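SAM-dependent O-methyltransferase (Leptospira interrogans, PDB 2HNK) probably transfers a methyl group from S-adenosylmethionine to an oxygen atom of its acceptor substrate, leaving the bound product S-adenosylhomocysteine. Local coordinates at residues K103-N108 and I114-G119; G49-I54 and S217-A222; Q126-S131 and S136-F141; K62-I67 and L76-A81. All coordinates share one frame; numbering follows the deposited sequence.

Interaction 1 (K103-N108 and I114-G119); sequences KYWKEN and IFLKLG
In the beta-alpha-beta unit formed by strand 87-92, helix 95-107 and strand 114-118, Trp-105 near the end of the helix lays its indole against Ile-114 at the start of the strand that follows. Both branches of Ile-114 bear on one face of the indole. The delta methyl presses on the five-membered ring, with CD1 3.4 Å from its centroid and only 13° off the ring normal, a close CH-pi contact. CG2 rides over the benzo ring and comes 3.7 Å from Trp-105 CH2. In Ile-114 the CG1 arm lies anti to the carbonyl carbon (chi1 -56°) and CG2 anti to the backbone N, which spreads the two methyls along the long axis of the indole. Leu-116, two residues further along the strand, meets the rim instead: its CD1 lies 4.2 Å from Trp-105 CH2, near the ring plane. No hydrogen bond links helix and strand here. The polar edge of the indole is satisfied elsewhere: NE1 donates to Ser-75 OG, a bond that would limit rotation of the ring. Helix 95-107 thus packs on the strand that follows it, as in the beta-alpha-beta crossovers of Rossmann-like methyltransferases.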
loop_
_atom_site.group_PDB
_atom_site.type_symbol
_atom_site.label_atom_id
_atom_site.label_comp_id
_atom_site.label_asym_id
_atom_site.label_seq_id
_atom_site.Cartn_x
_atom_site.Cartn_y
_atom_site.Cartn_z
ATOM N N LYS C 103 2.518 -19.383 20.373
ATOM C CA LYS C 103 2.663 -20.711 19.796
ATOM C C LYS C 103 3.184 -20.606 18.354
ATOM O O LYS C 103 4.120 -21.303 17.972
ATOM C CB LYS C 103 1.330 -21.453 19.842
ATOM C CG LYS C 103 1.345 -22.807 19.159
ATOM C CD LYS C 103 -0.058 -23.312 18.958
ATOM C CE LYS C 103 -0.051 -24.563 18.122
ATOM N NZ LYS C 103 -1.405 -25.185 18.075
ATOM N N TYR C 104 2.599 -19.705 17.570
ATOM C CA TYR C 104 2.985 -19.554 16.162
ATOM C C TYR C 104 4.236 -18.714 15.951
ATOM O O TYR C 104 5.008 -18.999 15.042
ATOM C CB TYR C 104 1.801 -19.090 15.311
ATOM C CG TYR C 104 0.805 -20.203 15.159
ATOM C CD1 TYR C 104 -0.245 -20.353 16.071
ATOM C CD2 TYR C 104 0.945 -21.156 14.137
ATOM C CE1 TYR C 104 -1.148 -21.407 15.955
ATOM C CE2 TYR C 104 0.053 -22.214 14.017
ATOM C CZ TYR C 104 -0.990 -22.335 14.932
ATOM O OH TYR C 104 -1.883 -23.378 14.809
ATOM N N TRP C 105 4.450 -17.706 16.796
ATOM C CA TRP C 105 5.727 -16.994 16.806
ATOM C C TRP C 105 6.895 -17.983 16.994
ATOM O O TRP C 105 7.905 -17.914 16.277
ATOM C CB TRP C 105 5.772 -15.945 17.922
ATOM C CG TRP C 105 4.704 -14.889 17.874
ATOM C CD1 TRP C 105 3.973 -14.492 16.782
ATOM C CD2 TRP C 105 4.284 -14.052 18.961
ATOM N NE1 TRP C 105 3.120 -13.475 17.128
ATOM C CE2 TRP C 105 3.287 -13.183 18.457
ATOM C CE3 TRP C 105 4.650 -13.955 20.313
ATOM C CZ2 TRP C 105 2.640 -12.232 19.261
ATOM C CZ3 TRP C 105 4.006 -13.012 21.116
ATOM C CH2 TRP C 105 3.013 -12.158 20.583
ATOM N N LYS C 106 6.736 -18.898 17.957
ATOM C CA LYS C 106 7.751 -19.910 18.250
ATOM C C LYS C 106 7.927 -20.888 17.098
ATOM O O LYS C 106 9.059 -21.202 16.728
ATOM C CB LYS C 106 7.430 -20.661 19.546
ATOM C CG LYS C 106 8.601 -21.472 20.107
ATOM C CD LYS C 106 8.250 -22.127 21.446
ATOM C CE LYS C 106 8.112 -21.114 22.598
ATOM N NZ LYS C 106 9.403 -20.443 22.948
ATOM N N GLU C 107 6.812 -21.359 16.538
ATOM C CA GLU C 107 6.826 -22.231 15.350
ATOM C C GLU C 107 7.629 -21.627 14.202
ATOM O O GLU C 107 8.273 -22.341 13.438
ATOM C CB GLU C 107 5.404 -22.515 14.858
ATOM C CG GLU C 107 4.707 -23.674 15.560
ATOM C CD GLU C 107 3.457 -24.170 14.816
ATOM O OE1 GLU C 107 3.339 -23.918 13.594
ATOM O OE2 GLU C 107 2.597 -24.820 15.454
ATOM N N ASN C 108 7.589 -20.306 14.093
ATOM C CA ASN C 108 8.226 -19.612 12.992
ATOM C C ASN C 108 9.558 -18.970 13.371
ATOM O O ASN C 108 10.163 -18.274 12.556
ATOM C CB ASN C 108 7.249 -18.593 12.395
ATOM C CG ASN C 108 6.086 -19.262 11.684
ATOM O OD1 ASN C 108 6.216 -19.707 10.547
ATOM N ND2 ASN C 108 4.951 -19.348 12.355
ATOM N N ILE C 114 9.856 -10.087 18.690
ATOM C CA ILE C 114 8.519 -9.739 19.181
ATOM C C ILE C 114 8.477 -9.443 20.677
ATOM O O ILE C 114 9.040 -10.194 21.480
ATOM C CB ILE C 114 7.492 -10.851 18.844
ATOM C CG1 ILE C 114 7.473 -11.125 17.339
ATOM C CG2 ILE C 114 6.104 -10.478 19.334
ATOM C CD1 ILE C 114 6.721 -12.367 16.954
ATOM N N PHE C 115 7.789 -8.351 21.024
ATOM C CA PHE C 115 7.594 -7.887 22.395
ATOM C C PHE C 115 6.102 -7.881 22.722
ATOM O O PHE C 115 5.285 -7.418 21.928
ATOM C CB PHE C 115 8.139 -6.464 22.557
ATOM C CG PHE C 115 9.624 -6.343 22.331
ATOM C CD1 PHE C 115 10.180 -6.551 21.065
ATOM C CD2 PHE C 115 10.468 -5.991 23.382
ATOM C CE1 PHE C 115 11.547 -6.437 20.861
ATOM C CE2 PHE C 115 11.841 -5.860 23.182
ATOM C CZ PHE C 115 12.382 -6.084 21.926
ATOM N N LEU C 116 5.737 -8.378 23.891
ATOM C CA LEU C 116 4.330 -8.442 24.265
ATOM C C LEU C 116 4.064 -7.692 25.565
ATOM O O LEU C 116 4.805 -7.830 26.538
ATOM C CB LEU C 116 3.873 -9.902 24.377
ATOM C CG LEU C 116 2.416 -10.226 24.739
ATOM C CD1 LEU C 116 1.440 -9.780 23.672
ATOM C CD2 LEU C 116 2.274 -11.711 24.984
ATOM N N LYS C 117 3.015 -6.878 25.551
ATOM C CA LYS C 117 2.506 -6.246 26.744
ATOM C C LYS C 117 1.000 -6.469 26.838
ATOM O O LYS C 117 0.222 -5.884 26.080
ATOM C CB LYS C 117 2.831 -4.750 26.770
ATOM C CG LYS C 117 2.538 -4.070 28.120
ATOM C CD LYS C 117 3.207 -4.800 29.286
ATOM C CE LYS C 117 2.838 -4.185 30.633
ATOM N NZ LYS C 117 1.405 -4.386 30.953
ATOM N N LEU C 118 0.614 -7.330 27.777
ATOM C CA LEU C 118 -0.782 -7.591 28.089
ATOM C C LEU C 118 -1.326 -6.484 28.968
ATOM O O LEU C 118 -0.607 -5.925 29.797
ATOM C CB LEU C 118 -0.938 -8.937 28.804
ATOM C CG LEU C 118 -0.551 -10.203 28.030
ATOM C CD1 LEU C 118 -0.433 -11.379 28.992
ATOM C CD2 LEU C 118 -1.537 -10.523 26.878
ATOM N N GLY C 119 -2.605 -6.185 28.784
ATOM C CA GLY C 119 -3.268 -5.117 29.507
ATOM C C GLY C 119 -3.975 -4.210 28.526
ATOM O O GLY C 119 -3.982 -4.482 27.325
#

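Interaction 2 (G49-I54 and S217-A222); sequences GQFLNI and SLVPIA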
loop_
_atom_site.group_PDB
_atom_site.type_symbol
_atom_site.label_atom_id
_atom_site.label_comp_id
_atom_site.label_asym_id
_atom_site.label_seq_id
_atom_site.Cartn_x
_atom_site.Cartn_y
_atom_site.Cartn_z
ATOM N N GLY C 49 -2.600 -9.911 4.973
ATOM C CA GLY C 49 -1.293 -10.254 5.525
ATOM C C GLY C 49 -0.138 -9.847 4.623
ATOM O O GLY C 49 0.796 -9.171 5.067
ATOM N N GLN C 50 -0.233 -10.231 3.351
ATOM C CA GLN C 50 0.779 -9.912 2.340
ATOM C C GLN C 50 0.906 -8.416 2.078
ATOM O O GLN C 50 2.010 -7.906 1.816
ATOM C CB GLN C 50 0.496 -10.655 1.028
ATOM C CG GLN C 50 1.231 -11.961 0.890
ATOM C CD GLN C 50 2.730 -11.781 0.919
ATOM O OE1 GLN C 50 3.374 -12.110 1.914
ATOM N NE2 GLN C 50 3.296 -11.235 -0.158
ATOM N N PHE C 51 -0.234 -7.735 2.141
ATOM C CA PHE C 51 -0.299 -6.291 2.024
ATOM C C PHE C 51 0.492 -5.629 3.157
ATOM O O PHE C 51 1.304 -4.742 2.913
ATOM C CB PHE C 51 -1.770 -5.861 2.007
ATOM C CG PHE C 51 -1.992 -4.387 1.772
ATOM C CD1 PHE C 51 -1.484 -3.754 0.636
ATOM C CD2 PHE C 51 -2.755 -3.642 2.671
ATOM C CE1 PHE C 51 -1.706 -2.406 0.415
ATOM C CE2 PHE C 51 -2.979 -2.288 2.456
ATOM C CZ PHE C 51 -2.453 -1.671 1.321
ATOM N N LEU C 52 0.264 -6.086 4.388
ATOM C CA LEU C 52 1.004 -5.598 5.560
ATOM C C LEU C 52 2.504 -5.906 5.426
ATOM O O LEU C 52 3.347 -5.070 5.727
ATOM C CB LEU C 52 0.438 -6.196 6.857
ATOM C CG LEU C 52 -1.050 -5.964 7.177
ATOM C CD1 LEU C 52 -1.466 -6.702 8.449
ATOM C CD2 LEU C 52 -1.396 -4.483 7.271
ATOM N N ASN C 53 2.807 -7.113 4.953
ATOM C CA ASN C 53 4.171 -7.531 4.686
ATOM C C ASN C 53 4.892 -6.561 3.738
ATOM O O ASN C 53 5.916 -5.988 4.106
ATOM C CB ASN C 53 4.192 -8.975 4.161
ATOM C CG ASN C 53 5.596 -9.561 4.099
ATOM O OD1 ASN C 53 6.379 -9.226 3.220
ATOM N ND2 ASN C 53 5.909 -10.452 5.027
ATOM N N ILE C 54 4.334 -6.340 2.547
ATOM C CA ILE C 54 4.968 -5.462 1.563
ATOM C C ILE C 54 5.108 -4.020 2.067
ATOM O O ILE C 54 6.149 -3.385 1.880
ATOM C CB ILE C 54 4.289 -5.548 0.152
ATOM C CG1 ILE C 54 5.274 -5.163 -0.949
ATOM C CG2 ILE C 54 3.032 -4.686 0.044
ATOM C CD1 ILE C 54 5.754 -6.330 -1.759
ATOM N N SER C 217 -4.915 7.285 2.661
ATOM C CA SER C 217 -5.441 6.493 1.564
ATOM C C SER C 217 -6.274 5.358 2.149
ATOM O O SER C 217 -5.759 4.532 2.902
ATOM C CB SER C 217 -4.318 5.951 0.682
ATOM O OG SER C 217 -4.855 5.176 -0.377
ATOM N N LEU C 218 -7.563 5.343 1.819
ATOM C CA LEU C 218 -8.486 4.337 2.328
ATOM C C LEU C 218 -8.706 3.241 1.277
ATOM O O LEU C 218 -9.456 3.410 0.311
ATOM C CB LEU C 218 -9.811 4.981 2.748
ATOM C CG LEU C 218 -10.702 4.208 3.739
ATOM C CD1 LEU C 218 -11.825 5.105 4.254
ATOM C CD2 LEU C 218 -11.264 2.899 3.157
ATOM N N VAL C 219 -8.050 2.111 1.505
ATOM C CA VAL C 219 -7.930 1.046 0.525
ATOM C C VAL C 219 -9.049 0.032 0.749
ATOM O O VAL C 219 -9.197 -0.476 1.856
ATOM C CB VAL C 219 -6.546 0.350 0.674
ATOM C CG1 VAL C 219 -6.347 -0.722 -0.386
ATOM C CG2 VAL C 219 -5.426 1.375 0.630
ATOM N N PRO C 220 -9.850 -0.263 -0.296
ATOM C CA PRO C 220 -10.932 -1.231 -0.090
ATOM C C PRO C 220 -10.458 -2.688 -0.114
ATOM O O PRO C 220 -11.005 -3.529 -0.835
ATOM C CB PRO C 220 -11.914 -0.911 -1.222
ATOM C CG PRO C 220 -11.055 -0.356 -2.325
ATOM C CD PRO C 220 -9.847 0.288 -1.668
ATOM N N ILE C 221 -9.439 -2.981 0.682
ATOM C CA ILE C 221 -9.001 -4.353 0.867
ATOM C C ILE C 221 -9.554 -4.854 2.207
ATOM O O ILE C 221 -9.646 -4.085 3.176
ATOM C CB ILE C 221 -7.445 -4.501 0.749
ATOM C CG1 ILE C 221 -7.032 -5.982 0.737
ATOM C CG2 ILE C 221 -6.724 -3.719 1.849
ATOM C CD1 ILE C 221 -5.533 -6.215 0.594
ATOM N N ALA C 222 -9.936 -6.127 2.248
ATOM C CA ALA C 222 -10.558 -6.733 3.429
ATOM C C ALA C 222 -11.786 -5.925 3.874
ATOM O O ALA C 222 -12.714 -5.747 3.089
ATOM C CB ALA C 222 -9.545 -6.902 4.555
#
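Phe-51 projects from helix 46-59 toward Ile-221 and Val-219, and its ring meets both obliquely. CG of Phe-51 lies anti to the backbone N (chi1 -175°), which carries the phenyl group outward from the helix to the end of strand 214-219. Ile-221 runs across it at a slant and uses two branches. CD1, at the end of a fully extended chain, reaches back to the root of the phenylalanine, 4.0 Å from Phe-51 CB. CG2 lies further out, 4.1 Å from both CD2 and CE2 of the ring. The isoleucine therefore follows the phenylalanine along much of its length, one methyl near the stem and the other beside the ring. Val-219 takes the far end, its CG2 standing 4.3 Å from Phe-51 CZ. Between the two aliphatic residues the chain passes through an inverse gamma turn centred on Pro-220, with a weak bond from Ile-221 N to Val-219 O of 2.8 Å; the residues before and after the proline both point their side chains toward the helix. The contact is wholly apolar and buried. Val-225 and Leu-227 of the adjoining strand 225-230 also touch Phe-51, while in the second subunit Ser-217 packs on Phe-51 and Val-219 meets its own counterpart, so helix 46-59 and edge strand 214-219 come together at the dimer interface.

Interaction 3 (Q126-S131 and S136-F141); sequences QVLIDS and SWASDF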
loop_
_atom_site.group_PDB
_atom_site.type_symbol
_atom_site.label_atom_id
_atom_site.label_comp_id
_atom_site.label_asym_id
_atom_site.label_seq_id
_atom_site.Cartn_x
_atom_site.Cartn_y
_atom_site.Cartn_z
ATOM N N GLN C 126 0.239 5.034 26.782
ATOM C CA GLN C 126 0.519 6.208 27.623
ATOM C C GLN C 126 1.795 6.051 28.439
ATOM O O GLN C 126 2.598 6.972 28.500
ATOM C CB GLN C 126 -0.648 6.542 28.551
ATOM C CG GLN C 126 -0.481 7.877 29.278
ATOM C CD GLN C 126 -0.374 9.057 28.322
ATOM O OE1 GLN C 126 -1.267 9.300 27.511
ATOM N NE2 GLN C 126 0.728 9.794 28.414
ATOM N N VAL C 127 1.982 4.884 29.045
ATOM C CA VAL C 127 3.206 4.573 29.788
ATOM C C VAL C 127 4.451 4.689 28.896
ATOM O O VAL C 127 5.512 5.152 29.333
ATOM C CB VAL C 127 3.121 3.166 30.421
ATOM C CG1 VAL C 127 4.459 2.746 31.009
ATOM C CG2 VAL C 127 2.035 3.132 31.479
ATOM N N LEU C 128 4.302 4.277 27.641
ATOM C CA LEU C 128 5.367 4.337 26.642
ATOM C C LEU C 128 5.684 5.790 26.261
ATOM O O LEU C 128 6.856 6.167 26.116
ATOM C CB LEU C 128 4.946 3.524 25.411
ATOM C CG LEU C 128 5.977 2.709 24.640
ATOM C CD1 LEU C 128 6.769 1.782 25.548
ATOM C CD2 LEU C 128 5.274 1.909 23.563
ATOM N N ILE C 129 4.640 6.604 26.111
ATOM C CA ILE C 129 4.821 8.031 25.865
ATOM C C ILE C 129 5.566 8.713 27.032
ATOM O O ILE C 129 6.533 9.453 26.812
ATOM C CB ILE C 129 3.475 8.740 25.585
ATOM C CG1 ILE C 129 2.907 8.295 24.237
ATOM C CG2 ILE C 129 3.646 10.263 25.605
ATOM C CD1 ILE C 129 1.428 8.582 24.051
ATOM N N ASP C 130 5.126 8.440 28.259
ATOM C CA ASP C 130 5.645 9.126 29.450
ATOM C C ASP C 130 6.971 8.579 29.979
ATOM O O ASP C 130 7.635 9.240 30.777
ATOM C CB ASP C 130 4.605 9.091 30.576
ATOM C CG ASP C 130 3.313 9.775 30.202
ATOM O OD1 ASP C 130 3.347 10.756 29.428
ATOM O OD2 ASP C 130 2.252 9.328 30.687
ATOM N N SER C 131 7.342 7.373 29.551
ATOM C CA SER C 131 8.576 6.721 29.993
ATOM C C SER C 131 9.817 7.570 29.727
ATOM O O SER C 131 9.965 8.130 28.638
ATOM C CB SER C 131 8.730 5.358 29.316
ATOM O OG SER C 131 7.907 4.384 29.936
ATOM N N SER C 136 10.691 -2.761 31.242
ATOM C CA SER C 136 11.346 -4.040 30.982
ATOM C C SER C 136 10.823 -4.681 29.702
ATOM O O SER C 136 11.587 -5.300 28.948
ATOM C CB SER C 136 11.112 -4.988 32.153
ATOM O OG SER C 136 9.723 -5.208 32.335
ATOM N N TRP C 137 9.518 -4.517 29.470
ATOM C CA TRP C 137 8.843 -5.089 28.308
ATOM C C TRP C 137 9.109 -4.326 27.002
ATOM O O TRP C 137 8.815 -4.843 25.919
ATOM C CB TRP C 137 7.339 -5.265 28.567
ATOM C CG TRP C 137 6.680 -4.086 29.182
ATOM C CD1 TRP C 137 6.483 -3.863 30.515
ATOM C CD2 TRP C 137 6.113 -2.957 28.493
ATOM N NE1 TRP C 137 5.827 -2.666 30.701
ATOM C CE2 TRP C 137 5.588 -2.088 29.479
ATOM C CE3 TRP C 137 5.989 -2.600 27.137
ATOM C CZ2 TRP C 137 4.950 -0.879 29.156
ATOM C CZ3 TRP C 137 5.359 -1.389 26.815
ATOM C CH2 TRP C 137 4.850 -0.547 27.824
ATOM N N ALA C 138 9.673 -3.120 27.103
ATOM C CA ALA C 138 10.066 -2.347 25.919
ATOM C C ALA C 138 11.577 -2.091 25.845
ATOM O O ALA C 138 12.060 -1.389 24.949
ATOM C CB ALA C 138 9.295 -1.035 25.848
ATOM N N SER C 139 12.319 -2.666 26.788
ATOM C CA SER C 139 13.768 -2.555 26.795
ATOM C C SER C 139 14.335 -3.118 25.491
ATOM O O SER C 139 14.019 -4.257 25.098
ATOM C CB SER C 139 14.366 -3.276 28.007
ATOM O OG SER C 139 15.788 -3.257 27.950
ATOM N N ASP C 140 15.146 -2.296 24.826
ATOM C CA ASP C 140 15.780 -2.611 23.538
ATOM C C ASP C 140 14.789 -2.609 22.356
ATOM O O ASP C 140 15.104 -3.093 21.259
ATOM C CB ASP C 140 16.574 -3.928 23.604
ATOM C CG ASP C 140 17.746 -3.959 22.627
ATOM O OD1 ASP C 140 17.958 -2.966 21.894
ATOM O OD2 ASP C 140 18.464 -4.980 22.590
ATOM N N PHE C 141 13.602 -2.057 22.594
ATOM C CA PHE C 141 12.614 -1.813 21.540
ATOM C C PHE C 141 12.583 -0.311 21.265
ATOM O O PHE C 141 13.311 0.170 20.392
ATOM C CB PHE C 141 11.229 -2.363 21.939
ATOM C CG PHE C 141 10.118 -2.013 20.979
ATOM C CD1 PHE C 141 10.034 -2.623 19.730
ATOM C CD2 PHE C 141 9.142 -1.086 21.336
ATOM C CE1 PHE C 141 8.996 -2.297 18.848
ATOM C CE2 PHE C 141 8.119 -0.753 20.464
ATOM C CZ PHE C 141 8.041 -1.364 19.217
#
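Leu-128 near the end of helix 121-130 pushes one methyl into the angle between Trp-137 and Ala-138, residues of the loop that leads on to strand 148-153. That methyl, CD1, is the main bump: it lies 3.7 Å from Trp-137 CZ3 and 3.8 Å from Ala-138 CB, two atoms that face the same side of it. The ring receives it obliquely, and the beta carbon of Ala-138 forms the other wall of the angle. Val-127 supplies a second bump. Its CG1 abuts the rim of the indole, 4.1 Å from Trp-137 CZ2 and near the ring plane, so the outer end of the benzo ring is fitted between neighbouring side chains of one helical turn. With CG lodged between the backbone N and the carbonyl carbon (chi1 46°), the indole swings back from its loop toward the helix. The helix end is tied up locally: Ser-131 OG donates to Val-127 O at 2.6 Å from above the carbonyl plane, and Gln-126 NE2 donates to Asp-130 OD2 at 2.8 Å. The indole is further engaged by a cation-pi interaction with Lys-117 of edge strand 114-118. Toward the sheet, Leu-128 rests on Leu-89 of strand 87-92 and Ile-65 of strand 63-67, and Phe-141 packs against the same two strands, so helix end and loop together cover this part of the sheet.

Interaction 4 (K62-I67 and L76-A81); sequences KRIIEI and LCFASA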
loop_
_atom_site.group_PDB
_atom_site.type_symbol
_atom_site.label_atom_id
_atom_site.label_comp_id
_atom_site.label_asym_id
_atom_site.label_seq_id
_atom_site.Cartn_x
_atom_site.Cartn_y
_atom_site.Cartn_z
ATOM N N LYS C 62 11.439 -0.287 11.278
ATOM C CA LYS C 62 12.223 -1.139 12.180
ATOM C C LYS C 62 11.585 -1.254 13.559
ATOM O O LYS C 62 11.916 -2.164 14.321
ATOM C CB LYS C 62 13.669 -0.646 12.305
ATOM C CG LYS C 62 14.434 -0.695 10.996
ATOM C CD LYS C 62 15.940 -0.685 11.192
ATOM C CE LYS C 62 16.625 -0.961 9.855
ATOM N NZ LYS C 62 18.086 -1.208 9.998
ATOM N N ARG C 63 10.686 -0.328 13.884
ATOM C CA ARG C 63 9.952 -0.390 15.145
ATOM C C ARG C 63 8.461 -0.282 14.900
ATOM O O ARG C 63 7.966 0.773 14.499
ATOM C CB ARG C 63 10.414 0.706 16.118
ATOM C CG ARG C 63 11.863 0.566 16.611
ATOM C CD ARG C 63 12.100 -0.772 17.329
ATOM N NE ARG C 63 13.475 -0.891 17.815
ATOM C CZ ARG C 63 14.464 -1.487 17.155
ATOM N NH1 ARG C 63 14.254 -2.058 15.973
ATOM N NH2 ARG C 63 15.678 -1.527 17.695
ATOM N N ILE C 64 7.756 -1.382 15.150
ATOM C CA ILE C 64 6.314 -1.465 14.911
ATOM C C ILE C 64 5.548 -1.653 16.225
ATOM O O ILE C 64 6.014 -2.352 17.120
ATOM C CB ILE C 64 5.974 -2.635 13.938
ATOM C CG1 ILE C 64 6.660 -2.422 12.577
ATOM C CG2 ILE C 64 4.454 -2.803 13.787
ATOM C CD1 ILE C 64 6.460 -3.553 11.596
ATOM N N ILE C 65 4.379 -1.028 16.338
ATOM C CA ILE C 65 3.446 -1.369 17.415
ATOM C C ILE C 65 2.115 -1.829 16.839
ATOM O O ILE C 65 1.486 -1.112 16.067
ATOM C CB ILE C 65 3.212 -0.214 18.418
ATOM C CG1 ILE C 65 4.518 0.180 19.114
ATOM C CG2 ILE C 65 2.145 -0.603 19.461
ATOM C CD1 ILE C 65 4.385 1.401 20.017
ATOM N N GLU C 66 1.705 -3.034 17.227
ATOM C CA GLU C 66 0.401 -3.562 16.880
ATOM C C GLU C 66 -0.541 -3.419 18.072
ATOM O O GLU C 66 -0.263 -3.936 19.153
ATOM C CB GLU C 66 0.516 -5.027 16.439
ATOM C CG GLU C 66 -0.823 -5.730 16.252
ATOM C CD GLU C 66 -0.672 -7.103 15.649
ATOM O OE1 GLU C 66 -0.667 -8.108 16.404
ATOM O OE2 GLU C 66 -0.527 -7.176 14.417
ATOM N N ILE C 67 -1.649 -2.709 17.857
ATOM C CA ILE C 67 -2.684 -2.530 18.868
ATOM C C ILE C 67 -3.824 -3.496 18.548
ATOM O O ILE C 67 -4.681 -3.211 17.688
ATOM C CB ILE C 67 -3.228 -1.071 18.910
ATOM C CG1 ILE C 67 -2.091 -0.038 19.026
ATOM C CG2 ILE C 67 -4.207 -0.893 20.067
ATOM C CD1 ILE C 67 -2.467 1.326 18.499
ATOM N N LEU C 76 2.590 -12.025 12.907
ATOM C CA LEU C 76 3.404 -12.994 12.168
ATOM C C LEU C 76 3.867 -12.406 10.834
ATOM O O LEU C 76 5.017 -12.587 10.441
ATOM C CB LEU C 76 2.574 -14.250 11.927
ATOM C CG LEU C 76 3.049 -15.680 12.174
ATOM C CD1 LEU C 76 3.957 -15.827 13.399
ATOM C CD2 LEU C 76 1.815 -16.593 12.272
ATOM N N CYS C 77 2.976 -11.675 10.159
ATOM C CA CYS C 77 3.316 -11.007 8.901
ATOM C C CYS C 77 4.292 -9.855 9.100
ATOM O O CYS C 77 5.265 -9.742 8.365
ATOM C CB CYS C 77 2.060 -10.510 8.180
ATOM S SG CYS C 77 0.956 -11.845 7.758
ATOM N N PHE C 78 4.020 -8.998 10.082
ATOM C CA PHE C 78 4.938 -7.922 10.432
ATOM C C PHE C 78 6.305 -8.458 10.848
ATOM O O PHE C 78 7.321 -7.962 10.372
ATOM C CB PHE C 78 4.378 -7.059 11.566
ATOM C CG PHE C 78 3.221 -6.189 11.159
ATOM C CD1 PHE C 78 1.989 -6.308 11.798
ATOM C CD2 PHE C 78 3.362 -5.245 10.144
ATOM C CE1 PHE C 78 0.906 -5.503 11.433
ATOM C CE2 PHE C 78 2.286 -4.440 9.764
ATOM C CZ PHE C 78 1.052 -4.569 10.420
ATOM N N ALA C 79 6.318 -9.471 11.719
ATOM C CA ALA C 79 7.562 -10.008 12.278
ATOM C C ALA C 79 8.467 -10.618 11.218
ATOM O O ALA C 79 9.678 -10.399 11.255
ATOM C CB ALA C 79 7.290 -11.009 13.417
ATOM N N SER C 80 7.886 -11.362 10.274
ATOM C CA SER C 80 8.673 -11.921 9.174
ATOM C C SER C 80 9.077 -10.902 8.109
ATOM O O SER C 80 10.060 -11.118 7.406
ATOM C CB SER C 80 8.000 -13.138 8.532
ATOM O OG SER C 80 6.601 -13.019 8.524
ATOM N N ALA C 81 8.331 -9.803 7.992
ATOM C CA ALA C 81 8.666 -8.744 7.029
ATOM C C ALA C 81 9.789 -7.838 7.519
ATOM O O ALA C 81 10.559 -7.332 6.709
ATOM C CB ALA C 81 7.444 -7.911 6.681
#
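Phe-78 of helix 73-81 faces strand 63-67 and meets two of its residues, Ile-64 and Glu-66, in different ways. The apolar part is the contact with Ile-64, whose side chain crosses that of the phenylalanine at about a right angle. Its CG2 lies over one face of the ring, while CD1 reaches round to 3.8 Å from Phe-78 CD2 and 4.1 Å from Phe-78 CB. CG1 of Ile-64 stands anti to the carbonyl carbon (chi1 -61°), an orientation that sends the delta methyl toward the root of the phenylalanine. The polar part is an approach of carboxylate to ring edge: Glu-66, extended from the strand, brings OE2 in the ring plane to 3.7 Å from both CD1 and CE1 of Phe-78, where it faces the slightly positive hydrogens. The carboxylate and ring planes are 67° apart. Hydrogen bonds hold this buried group from beyond the contact, OE2 taking one from Ser-74 OG and OE1 one from Thr-69 OG1. Within the helix, Leu-76 O is gripped twice by Ser-80, through OG at 2.5 Å and through the backbone N at 3.1 Å. Phe-152 and Leu-52 add to the packing round the phenylalanine. The side chain of Glu-66 lies about 4 Å from the bound S-adenosylhomocysteine, and Ser-74 binds that ligand; a first strand, a ligand-binding turn and a helix folded back onto the strand are the characteristic opening of the Rossmann-like methyltransferase fold.

Interactions 1 and 4 both border the cofactor pocket: Gly-119 touches the bound S-adenosylhomocysteine, and the Glu-66 side chain lies about 4 Å from it. Interaction 4 also touches all three others. Its Leu-76 CD1 packs 3.6 Å from Trp-105 CD1 of interaction 1, joining two successive beta-alpha-beta units, and its Phe-78 CZ lies 3.8 Å from Leu-52 CD1 on the helix of interaction 2. Toward interaction 3, Arg-63 NE and Phe-141 O form a probable hydrogen bond of 2.8 Å. Interactions 1 and 3 meet where Phe-115 CE2 lies 3.8 Å from Phe-141 CB. Interactions 2 and 3 do not touch, and the side chains of Phe-51 and Trp-137 are each about 12 Å from the ligand.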